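Local coordinates for putative adhesin (Bacteroides thetaiotaomicron, PDB 4QDG), which is a putative lipoprotein adhesin of the FimB/Mfa2 family, and probably serves as an anchor subunit of a Bacteroidetes pilus at the outer membrane, at residues 47-50 and 51-54; 206-209 and 210-214; 268-271 and 272-276. All blocks are in the same frame, centred on the assembly; numbering follows the deposited sequence.

Contact 1. Residues 47-50 and 51-54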
ATOM      1  N   GLY A  47      -1.919 -12.218  24.886  1.00 41.65           N
ATOM      2  CA  GLY A  47      -1.040 -11.655  23.878  1.00 39.31           C
ATOM      3  C   GLY A  47       0.358 -12.239  23.832  1.00 42.82           C
ATOM      4  O   GLY A  47       1.245 -11.627  23.249  1.00 42.89           O
ATOM      5  N   ASN A  48       0.592 -13.421  24.419  1.00 40.24           N
ATOM      6  CA  ASN A  48       1.932 -14.022  24.380  1.00 40.45           C
ATOM      7  C   ASN A  48       2.102 -14.909  23.173  1.00 44.20           C
ATOM      8  O   ASN A  48       1.197 -15.677  22.834  1.00 44.05           O
ATOM      9  CB  ASN A  48       2.251 -14.805  25.657  1.00 42.66           C
ATOM     10  CG  ASN A  48       2.095 -13.987  26.918  1.00 67.96           C
ATOM     11  OD1 ASN A  48       1.302 -14.333  27.801  1.00 62.27           O
ATOM     12  ND2 ASN A  48       2.803 -12.852  27.002  1.00 64.99           N
ATOM     13  N   TYR A  49       3.278 -14.811  22.526  1.00 41.96           N
ATOM     14  CA  TYR A  49       3.655 -15.593  21.348  1.00 41.98           C
ATOM     15  C   TYR A  49       3.413 -17.080  21.585  1.00 46.27           C
ATOM     16  O   TYR A  49       3.736 -17.589  22.671  1.00 48.18           O
ATOM     17  CB  TYR A  49       5.129 -15.338  20.960  1.00 43.37           C
ATOM     18  CG  TYR A  49       5.576 -16.146  19.758  1.00 43.99           C
ATOM     19  CD1 TYR A  49       5.321 -15.705  18.461  1.00 44.21           C
ATOM     20  CD2 TYR A  49       6.187 -17.388  19.916  1.00 45.77           C
ATOM     21  CE1 TYR A  49       5.697 -16.462  17.351  1.00 44.59           C
ATOM     22  CE2 TYR A  49       6.548 -18.162  18.815  1.00 46.57           C
ATOM     23  CZ  TYR A  49       6.317 -17.688  17.532  1.00 49.85           C
ATOM     24  OH  TYR A  49       6.691 -18.438  16.447  1.00 47.43           O
ATOM     25  N   VAL A  50       2.865 -17.778  20.562  1.00 40.13           N
ATOM     26  CA  VAL A  50       2.584 -19.218  20.629  1.00 39.16           C
ATOM     27  C   VAL A  50       3.285 -19.911  19.451  1.00 45.36           C
ATOM     28  O   VAL A  50       4.019 -20.879  19.674  1.00 47.76           O
ATOM     29  CB  VAL A  50       1.041 -19.526  20.667  1.00 40.97           C
ATOM     30  CG1 VAL A  50       0.741 -21.017  20.514  1.00 39.86           C
ATOM     31  CG2 VAL A  50       0.373 -18.963  21.922  1.00 40.65           C
ATOM     32  N   ASP A  51       3.009 -19.464  18.200  1.00 40.53           N
ATOM     33  CA  ASP A  51       3.577 -20.080  17.000  1.00 40.72           C
ATOM     34  C   ASP A  51       3.501 -19.175  15.779  1.00 42.78           C
ATOM     35  O   ASP A  51       2.829 -18.141  15.786  1.00 40.29           O
ATOM     36  CB  ASP A  51       2.872 -21.419  16.681  1.00 44.42           C
ATOM     37  CG  ASP A  51       3.717 -22.465  15.933  1.00 58.61           C
ATOM     38  OD1 ASP A  51       4.944 -22.231  15.742  1.00 59.13           O
ATOM     39  OD2 ASP A  51       3.157 -23.506  15.541  1.00 65.34           O
ATOM     40  N   THR A  52       4.244 -19.570  14.738  1.00 42.01           N
ATOM     41  CA  THR A  52       4.294 -18.949  13.417  1.00 41.70           C
ATOM     42  C   THR A  52       4.128 -20.027  12.344  1.00 45.56           C
ATOM     43  O   THR A  52       4.712 -21.110  12.441  1.00 47.63           O
ATOM     44  CB  THR A  52       5.599 -18.153  13.208  1.00 51.20           C
ATOM     45  OG1 THR A  52       5.778 -17.230  14.283  1.00 54.58           O
ATOM     46  CG2 THR A  52       5.626 -17.405  11.891  1.00 45.46           C
ATOM     47  N   ARG A  53       3.324 -19.710  11.337  1.00 40.46           N
ATOM     48  CA  ARG A  53       3.087 -20.553  10.166  0.50 40.45           C
ATOM     49  C   ARG A  53       3.404 -19.738   8.925  1.00 44.43           C
ATOM     50  O   ARG A  53       2.896 -18.621   8.782  1.00 44.70           O
ATOM     51  CB  ARG A  53       1.636 -21.072  10.120  0.50 40.51           C
ATOM     52  CG  ARG A  53       1.300 -22.152  11.140  0.50 50.57           C
ATOM     53  CD  ARG A  53       1.592 -23.572  10.661  0.50 56.56           C
ATOM     54  NE  ARG A  53       1.251 -24.565  11.683  0.50 52.74           N
ATOM     55  CZ  ARG A  53       2.022 -24.869  12.722  0.50 64.92           C
ATOM     56  NH1 ARG A  53       3.197 -24.276  12.882  0.50 45.65           N
ATOM     57  NH2 ARG A  53       1.627 -25.776  13.604  0.50 61.83           N
ATOM     58  N   ILE A  54       4.259 -20.255   8.057  1.00 40.39           N
ATOM     59  CA  ILE A  54       4.626 -19.547   6.842  1.00 40.22           C
ATOM     60  C   ILE A  54       4.158 -20.361   5.638  1.00 44.14           C
ATOM     61  O   ILE A  54       4.417 -21.555   5.585  1.00 44.45           O
ATOM     62  CB  ILE A  54       6.147 -19.230   6.845  1.00 44.21           C
ATOM     63  CG1 ILE A  54       6.402 -18.003   7.758  1.00 44.90           C
ATOM     64  CG2 ILE A  54       6.681 -18.960   5.421  1.00 44.95           C
ATOM     65  CD1 ILE A  54       7.645 -18.079   8.556  1.00 59.55           C
TER
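The ring of Tyr49 lies along the strand that follows it, with the backbone N of Asp51 under one face, 3.8 Å from the ring plane and offset toward the rim, and OG1 of Thr52 at the edge, in plane. CG of Tyr49 stands anti to the backbone N (chi1 179°), which sends the ring forward over the next peptides. CE2 is the ring carbon closest to Asp51 N, while CE1 and CZ border the Thr52 hydroxyl. The phenol OH ends in a short hydrogen bond to Thr52 OG1, 2.6 Å long; either oxygen could be the donor. Thr52 supports this by holding OG1 beside its own backbone N and anti to the carbonyl carbon (chi1 -53°), and the two side chains cross at about a right angle. The Tyr49 side chain also touches Thr101 in a loop.

The Asp51 carboxylate divides its oxygens between two partners, both supplied by the residues that follow it in the strand. OD1 accepts a weak hydrogen bond from Thr52 N (2.9 Å, 145° at the hydrogen), and in one of the two Arg53 conformers OD2 forms a salt bridge with Arg53 NH1 at 2.8 Å. The Arg53 side chain touches Met67 and Leu69 of strand 67-70. Val50 packs against Val42 and Asp44 of strand 38-44, and Thr52 rests on Leu41 of that strand.

Next to the tyrosine the strand takes up one extra residue: Val50 and Asp51 both face Val42, and the backbone of each is hydrogen-bonded to it. This double pairing is the signature of a classic beta bulge, here in the antiparallel hairpin of strands 38-44 and 49-55.

Contact 2. Residues 206-209 and 210-214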
ATOM      1  N   GLY A 206      -3.039  10.610 -26.974  1.00 37.66           N
ATOM      2  CA  GLY A 206      -3.866  10.753 -28.159  1.00 38.72           C
ATOM      3  C   GLY A 206      -3.362  11.835 -29.085  1.00 46.02           C
ATOM      4  O   GLY A 206      -2.178  12.171 -29.066  1.00 44.96           O
ATOM      5  N   PHE A 207      -4.264  12.383 -29.907  1.00 44.88           N
ATOM      6  CA  PHE A 207      -3.964  13.381 -30.923  1.00 45.51           C
ATOM      7  C   PHE A 207      -4.832  14.615 -30.837  1.00 49.95           C
ATOM      8  O   PHE A 207      -5.973  14.538 -30.397  1.00 48.89           O
ATOM      9  CB  PHE A 207      -4.161  12.749 -32.313  1.00 49.13           C
ATOM     10  CG  PHE A 207      -3.149  11.666 -32.612  1.00 51.17           C
ATOM     11  CD1 PHE A 207      -3.345  10.364 -32.162  1.00 55.04           C
ATOM     12  CD2 PHE A 207      -1.977  11.961 -33.296  1.00 54.12           C
ATOM     13  CE1 PHE A 207      -2.374   9.380 -32.372  1.00 56.80           C
ATOM     14  CE2 PHE A 207      -1.007  10.978 -33.512  1.00 57.95           C
ATOM     15  CZ  PHE A 207      -1.211   9.695 -33.043  1.00 56.34           C
ATOM     16  N   THR A 208      -4.288  15.752 -31.291  1.00 48.43           N
ATOM     17  CA  THR A 208      -5.010  17.013 -31.399  1.00 49.90           C
ATOM     18  C   THR A 208      -5.784  17.001 -32.738  1.00 57.68           C
ATOM     19  O   THR A 208      -5.473  16.194 -33.624  1.00 56.44           O
ATOM     20  CB  THR A 208      -4.063  18.234 -31.307  1.00 57.16           C
ATOM     21  OG1 THR A 208      -3.235  18.314 -32.474  1.00 60.75           O
ATOM     22  CG2 THR A 208      -3.246  18.265 -30.026  1.00 52.95           C
ATOM     23  N   ASP A 209      -6.746  17.924 -32.899  1.00 58.61           N
ATOM     24  CA  ASP A 209      -7.549  18.096 -34.122  1.00 61.24           C
ATOM     25  C   ASP A 209      -6.659  18.490 -35.334  1.00 66.16           C
ATOM     26  O   ASP A 209      -7.148  18.522 -36.470  1.00 68.89           O
ATOM     27  CB  ASP A 209      -8.673  19.135 -33.889  1.00 64.31           C
ATOM     28  CG  ASP A 209      -8.275  20.339 -33.041  1.00 82.38           C
ATOM     29  OD1 ASP A 209      -7.332  21.072 -33.451  1.00 83.70           O
ATOM     30  OD2 ASP A 209      -8.920  20.560 -31.972  1.00 92.41           O
ATOM     31  N   GLU A 210      -5.354  18.761 -35.082  1.00 59.78           N
ATOM     32  CA  GLU A 210      -4.356  19.100 -36.097  1.00 59.17           C
ATOM     33  C   GLU A 210      -3.511  17.864 -36.452  1.00 60.03           C
ATOM     34  O   GLU A 210      -2.532  17.972 -37.192  1.00 59.79           O
ATOM     35  CB  GLU A 210      -3.465  20.251 -35.611  1.00 60.30           C
ATOM     36  CG  GLU A 210      -4.193  21.570 -35.395  1.00 74.44           C
ATOM     37  CD  GLU A 210      -3.321  22.723 -34.930  1.00101.99           C
ATOM     38  OE1 GLU A 210      -2.391  22.482 -34.126  1.00104.52           O
ATOM     39  OE2 GLU A 210      -3.589  23.874 -35.346  1.00 96.45           O
ATOM     40  N   GLY A 211      -3.903  16.703 -35.925  1.00 55.83           N
ATOM     41  CA  GLY A 211      -3.228  15.424 -36.149  1.00 55.34           C
ATOM     42  C   GLY A 211      -1.901  15.251 -35.424  1.00 55.94           C
ATOM     43  O   GLY A 211      -1.116  14.351 -35.753  1.00 55.38           O
ATOM     44  N   ARG A 212      -1.651  16.110 -34.422  1.00 49.17           N
ATOM     45  CA  ARG A 212      -0.418  16.096 -33.644  1.00 46.92           C
ATOM     46  C   ARG A 212      -0.579  15.213 -32.408  1.00 45.55           C
ATOM     47  O   ARG A 212      -1.571  15.340 -31.687  1.00 44.68           O
ATOM     48  CB  ARG A 212      -0.041  17.533 -33.247  1.00 47.25           C
ATOM     49  CG  ARG A 212       0.694  18.323 -34.339  1.00 55.33           C
ATOM     50  CD  ARG A 212       2.194  18.068 -34.348  1.00 60.88           C
ATOM     51  NE  ARG A 212       2.765  18.003 -32.993  1.00 63.72           N
ATOM     52  CZ  ARG A 212       3.160  19.050 -32.271  1.00 69.55           C
ATOM     53  NH1 ARG A 212       3.089  20.278 -32.772  1.00 55.75           N
ATOM     54  NH2 ARG A 212       3.653  18.873 -31.053  1.00 51.16           N
ATOM     55  N   GLU A 213       0.385  14.311 -32.167  1.00 37.73           N
ATOM     56  CA  GLU A 213       0.340  13.442 -30.991  1.00 34.08           C
ATOM     57  C   GLU A 213       0.632  14.239 -29.732  1.00 34.98           C
ATOM     58  O   GLU A 213       1.522  15.084 -29.731  1.00 33.25           O
ATOM     59  CB  GLU A 213       1.343  12.302 -31.136  1.00 35.40           C
ATOM     60  CG  GLU A 213       1.159  11.151 -30.167  1.00 39.57           C
ATOM     61  CD  GLU A 213       2.115   9.993 -30.368  1.00 59.43           C
ATOM     62  OE1 GLU A 213       2.691   9.858 -31.472  1.00 55.77           O
ATOM     63  OE2 GLU A 213       2.251   9.185 -29.423  1.00 62.31           O
ATOM     64  N   VAL A 214      -0.148  13.986 -28.664  1.00 30.32           N
ATOM     65  CA  VAL A 214       0.043  14.615 -27.362  1.00 28.66           C
ATOM     66  C   VAL A 214       0.943  13.677 -26.560  1.00 32.45           C
ATOM     67  O   VAL A 214       0.567  12.529 -26.287  1.00 30.25           O
ATOM     68  CB  VAL A 214      -1.292  14.939 -26.624  1.00 31.14           C
ATOM     69  CG1 VAL A 214      -1.027  15.681 -25.300  1.00 30.12           C
ATOM     70  CG2 VAL A 214      -2.226  15.736 -27.526  1.00 30.41           C
TER
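A chi1 of -67° sets CG of Phe207 beside its backbone N, while CG of Glu213 stands anti to its own N (chi1 -165°), and these settings bring ring and acid chain together on one face of the hairpin. CG of Glu213 makes a CH-pi contact over the ring, 4.3 Å from its centroid, and Gly211 O lies at the ring edge. Ring and carboxylate planes differ by 40°; Glu213 OE2 itself bonds to Ser204 OG.

Phe207 and Glu213 form an antiparallel non-hydrogen-bonded pair, flanked by Val214 N to Gly206 O (2.8 Å) and Thr208 N to Arg212 O (2.8 Å). A type I turn from Thr208 to Gly211 closes the loop, with Gly211 N donating to Thr208 O. The Thr208 hydroxyl faces into the bend, where OG1 accepts weak bonds from Arg212 N at 3.3 Å and Glu210 N at 3.4 Å. CG2 of Thr208 meets CG2 of Val214 at 3.7 Å.

Arg212 leads its guanidinium away to a salt bridge with Glu163. Backbone bonds thus define this exposed hairpin end, the Thr208 hydroxyl adds two weak ones, and the polar ends of Arg212 and Glu213 are engaged by Glu163 and Ser204.

Contact 3. Residues 268-271 and 272-276. With MG (magnesium ion), chain D.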
ATOM      1  N   ASP A 268     -15.265   6.629   4.480  1.00 26.72           N
ATOM      2  CA  ASP A 268     -14.300   7.087   5.461  1.00 26.39           C
ATOM      3  C   ASP A 268     -12.987   7.429   4.733  1.00 29.10           C
ATOM      4  O   ASP A 268     -12.620   6.724   3.790  1.00 30.29           O
ATOM      5  CB  ASP A 268     -14.091   6.039   6.566  1.00 27.47           C
ATOM      6  CG  ASP A 268     -13.019   6.458   7.540  1.00 39.48           C
ATOM      7  OD1 ASP A 268     -13.184   7.529   8.179  1.00 41.17           O
ATOM      8  OD2 ASP A 268     -11.956   5.801   7.566  1.00 48.41           O
ATOM      9  N   SER A 269     -12.332   8.538   5.125  1.00 25.61           N
ATOM     10  CA  SER A 269     -11.097   9.015   4.485  1.00 25.21           C
ATOM     11  C   SER A 269      -9.980   7.953   4.504  1.00 30.57           C
ATOM     12  O   SER A 269      -9.390   7.677   3.452  1.00 30.34           O
ATOM     13  CB  SER A 269     -10.622  10.310   5.126  1.00 25.14           C
ATOM     14  OG  SER A 269     -11.477  11.352   4.691  1.00 36.76           O
ATOM     15  N   GLN A 270      -9.743   7.330   5.660  1.00 29.43           N
ATOM     16  CA  GLN A 270      -8.721   6.280   5.815  1.00 29.67           C
ATOM     17  C   GLN A 270      -9.066   5.034   4.985  1.00 30.67           C
ATOM     18  O   GLN A 270      -8.181   4.465   4.347  1.00 28.91           O
ATOM     19  CB  GLN A 270      -8.487   5.904   7.298  1.00 30.96           C
ATOM     20  CG  GLN A 270      -7.186   5.099   7.474  1.00 34.56           C
ATOM     21  CD  GLN A 270      -5.985   5.776   6.819  1.00 35.96           C
ATOM     22  OE1 GLN A 270      -5.628   6.910   7.145  1.00 32.65           O
ATOM     23  NE2 GLN A 270      -5.384   5.125   5.833  1.00 25.35           N
ATOM     24  N   GLU A 271     -10.349   4.646   4.965  1.00 27.87           N
ATOM     25  CA  GLU A 271     -10.859   3.503   4.176  1.00 27.01           C
ATOM     26  C   GLU A 271     -10.571   3.692   2.695  1.00 28.89           C
ATOM     27  O   GLU A 271     -10.168   2.742   2.025  1.00 29.18           O
ATOM     28  CB  GLU A 271     -12.363   3.303   4.400  1.00 28.56           C
ATOM     29  CG  GLU A 271     -12.959   2.179   3.558  1.00 36.48           C
ATOM     30  CD  GLU A 271     -14.386   1.778   3.880  1.00 51.76           C
ATOM     31  OE1 GLU A 271     -15.024   2.448   4.720  1.00 49.67           O
ATOM     32  OE2 GLU A 271     -14.872   0.791   3.287  1.00 47.81           O
ATOM     33  N   PHE A 272     -10.812   4.904   2.184  1.00 25.43           N
ATOM     34  CA  PHE A 272     -10.537   5.312   0.802  1.00 24.73           C
ATOM     35  C   PHE A 272      -9.024   5.199   0.534  1.00 27.08           C
ATOM     36  O   PHE A 272      -8.614   4.614  -0.485  1.00 27.03           O
ATOM     37  CB  PHE A 272     -11.048   6.765   0.578  1.00 26.09           C
ATOM     38  CG  PHE A 272     -10.675   7.384  -0.744  1.00 27.03           C
ATOM     39  CD1 PHE A 272     -11.319   7.001  -1.916  1.00 30.34           C
ATOM     40  CD2 PHE A 272      -9.653   8.330  -0.824  1.00 27.09           C
ATOM     41  CE1 PHE A 272     -10.957   7.560  -3.151  1.00 30.93           C
ATOM     42  CE2 PHE A 272      -9.296   8.888  -2.050  1.00 30.09           C
ATOM     43  CZ  PHE A 272      -9.962   8.508  -3.202  1.00 29.55           C
ATOM     44  N   LEU A 273      -8.197   5.725   1.462  1.00 21.06           N
ATOM     45  CA  LEU A 273      -6.735   5.661   1.300  1.00 21.57           C
ATOM     46  C   LEU A 273      -6.206   4.230   1.380  1.00 25.49           C
ATOM     47  O   LEU A 273      -5.162   3.946   0.777  1.00 23.37           O
ATOM     48  CB  LEU A 273      -6.010   6.531   2.314  1.00 22.21           C
ATOM     49  CG  LEU A 273      -6.290   8.034   2.248  1.00 26.84           C
ATOM     50  CD1 LEU A 273      -5.794   8.713   3.520  1.00 26.21           C
ATOM     51  CD2 LEU A 273      -5.661   8.666   0.977  1.00 25.86           C
ATOM     52  N   ASP A 274      -6.928   3.324   2.111  1.00 22.94           N
ATOM     53  CA  ASP A 274      -6.526   1.917   2.195  1.00 23.56           C
ATOM     54  C   ASP A 274      -7.111   1.092   1.065  1.00 28.28           C
ATOM     55  O   ASP A 274      -6.378   0.291   0.502  1.00 29.41           O
ATOM     56  CB  ASP A 274      -6.896   1.272   3.534  1.00 26.05           C
ATOM     57  CG  ASP A 274      -6.311   1.920   4.759  1.00 32.98           C
ATOM     58  OD1 ASP A 274      -5.138   2.319   4.706  1.00 34.60           O
ATOM     59  OD2 ASP A 274      -7.018   1.966   5.806  1.00 37.20           O
ATOM     60  N   ARG A 275      -8.396   1.278   0.710  1.00 26.25           N
ATOM     61  CA  ARG A 275      -9.033   0.480  -0.364  1.00 27.57           C
ATOM     62  C   ARG A 275      -8.407   0.730  -1.748  1.00 29.28           C
ATOM     63  O   ARG A 275      -8.320  -0.186  -2.542  1.00 27.98           O
ATOM     64  CB  ARG A 275     -10.541   0.741  -0.460  1.00 26.52           C
ATOM     65  CG  ARG A 275     -11.352   0.066   0.612  1.00 30.70           C
ATOM     66  CD  ARG A 275     -12.826   0.177   0.268  1.00 26.95           C
ATOM     67  NE  ARG A 275     -13.655  -0.415   1.311  1.00 31.01           N
ATOM     68  CZ  ARG A 275     -14.012  -1.700   1.365  1.00 39.78           C
ATOM     69  NH1 ARG A 275     -13.647  -2.543   0.400  1.00 24.66           N
ATOM     70  NH2 ARG A 275     -14.755  -2.145   2.369  1.00 31.80           N
ATOM     71  N   GLU A 276      -8.029   1.963  -2.032  1.00 25.15           N
ATOM     72  CA  GLU A 276      -7.421   2.286  -3.301  1.00 25.31           C
ATOM     73  C   GLU A 276      -5.906   2.187  -3.187  1.00 27.81           C
ATOM     74  O   GLU A 276      -5.318   2.784  -2.292  1.00 29.16           O
ATOM     75  CB  GLU A 276      -7.845   3.680  -3.810  1.00 27.02           C
ATOM     76  CG  GLU A 276      -7.317   3.977  -5.213  1.00 31.38           C
ATOM     77  CD  GLU A 276      -7.766   2.980  -6.261  1.00 46.93           C
ATOM     78  OE1 GLU A 276      -8.861   3.181  -6.836  1.00 37.65           O
ATOM     79  OE2 GLU A 276      -7.035   1.987  -6.491  1.00 42.71           O
TER
HETATM   80 MG    MG D 402      -4.038   2.509  -0.500  1.00 29.32          MG
HETATM   81  O   HOH W   1      -3.239   0.531  -0.181  1.00 19.08           O
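Residues 269-275 form a short helix whose i to i+4 bonds, such as Phe272 N to Asp268 O at 3.0 Å and Arg275 N to Glu271 O, place side chains four residues apart next to each other. Glu271 and Arg275 lie alongside one another and point the same way. OE2 of Glu271 offers its anti lone pair to Arg275 NE at 2.6 Å, with the acceptor in the guanidinium plane and 161° at the hydrogen. The same oxygen takes a weaker bond from NH2 at 3.1 Å. An extended glutamate chain, with CG anti to its N (chi1 177°), carries the carboxylate along the helix to this salt bridge. Arg275 also bonds through NH1 to Asn24 O and forms a cation-pi contact with Tyr27.

A bend at chi2 turns the Gln270 amide back to Asp274, and NE2 donates to Asp274 OD1 at 3.0 Å. The donor stands above the carboxylate plane, while the acceptor is close to the amide plane. Arg225 forms a salt bridge to the same Asp274 oxygen, and the Gln270 amide bonds Leu226 O and Val228 N.

At the start of the helix Asp268 is the N-cap: its OD2 accepts from Glu271 N at 3.3 Å, met from above the carboxylate plane. At the other end the chain leaves helical angles at Glu276, and there a magnesium ion is held by Leu273 O and Glu276 O, each at 2.2 Å, with water 1 and Asn151 OD1. Main-chain carbonyls thus supply two of these ligands. Toward helix 252-263, Phe272 touches Leu257 and Lys260 and Leu273 rests on Ile253, while the Phe272 ring also meets Trp279 with planes about 75° apart.

In the fold
The three contacts follow one another along the chain and none touches another. Contact 1 sits in strand 49-55 and contact 2 at the turn between strands 199-207 and 213-223, on opposite sides of the chain's centre, with their centres about 60 Å apart. Contact 3, in helix 269-275, lies closer to the middle, its centre about 29 Å from that of contact 1 and 37 Å from that of contact 2. Contacts 1 and 2 lie at the surface, one within a hairpin strand and the other across a hairpin turn. They mark distant parts of this elongated molecule, while the partly buried, magnesium-bound helix lies nearer its centre.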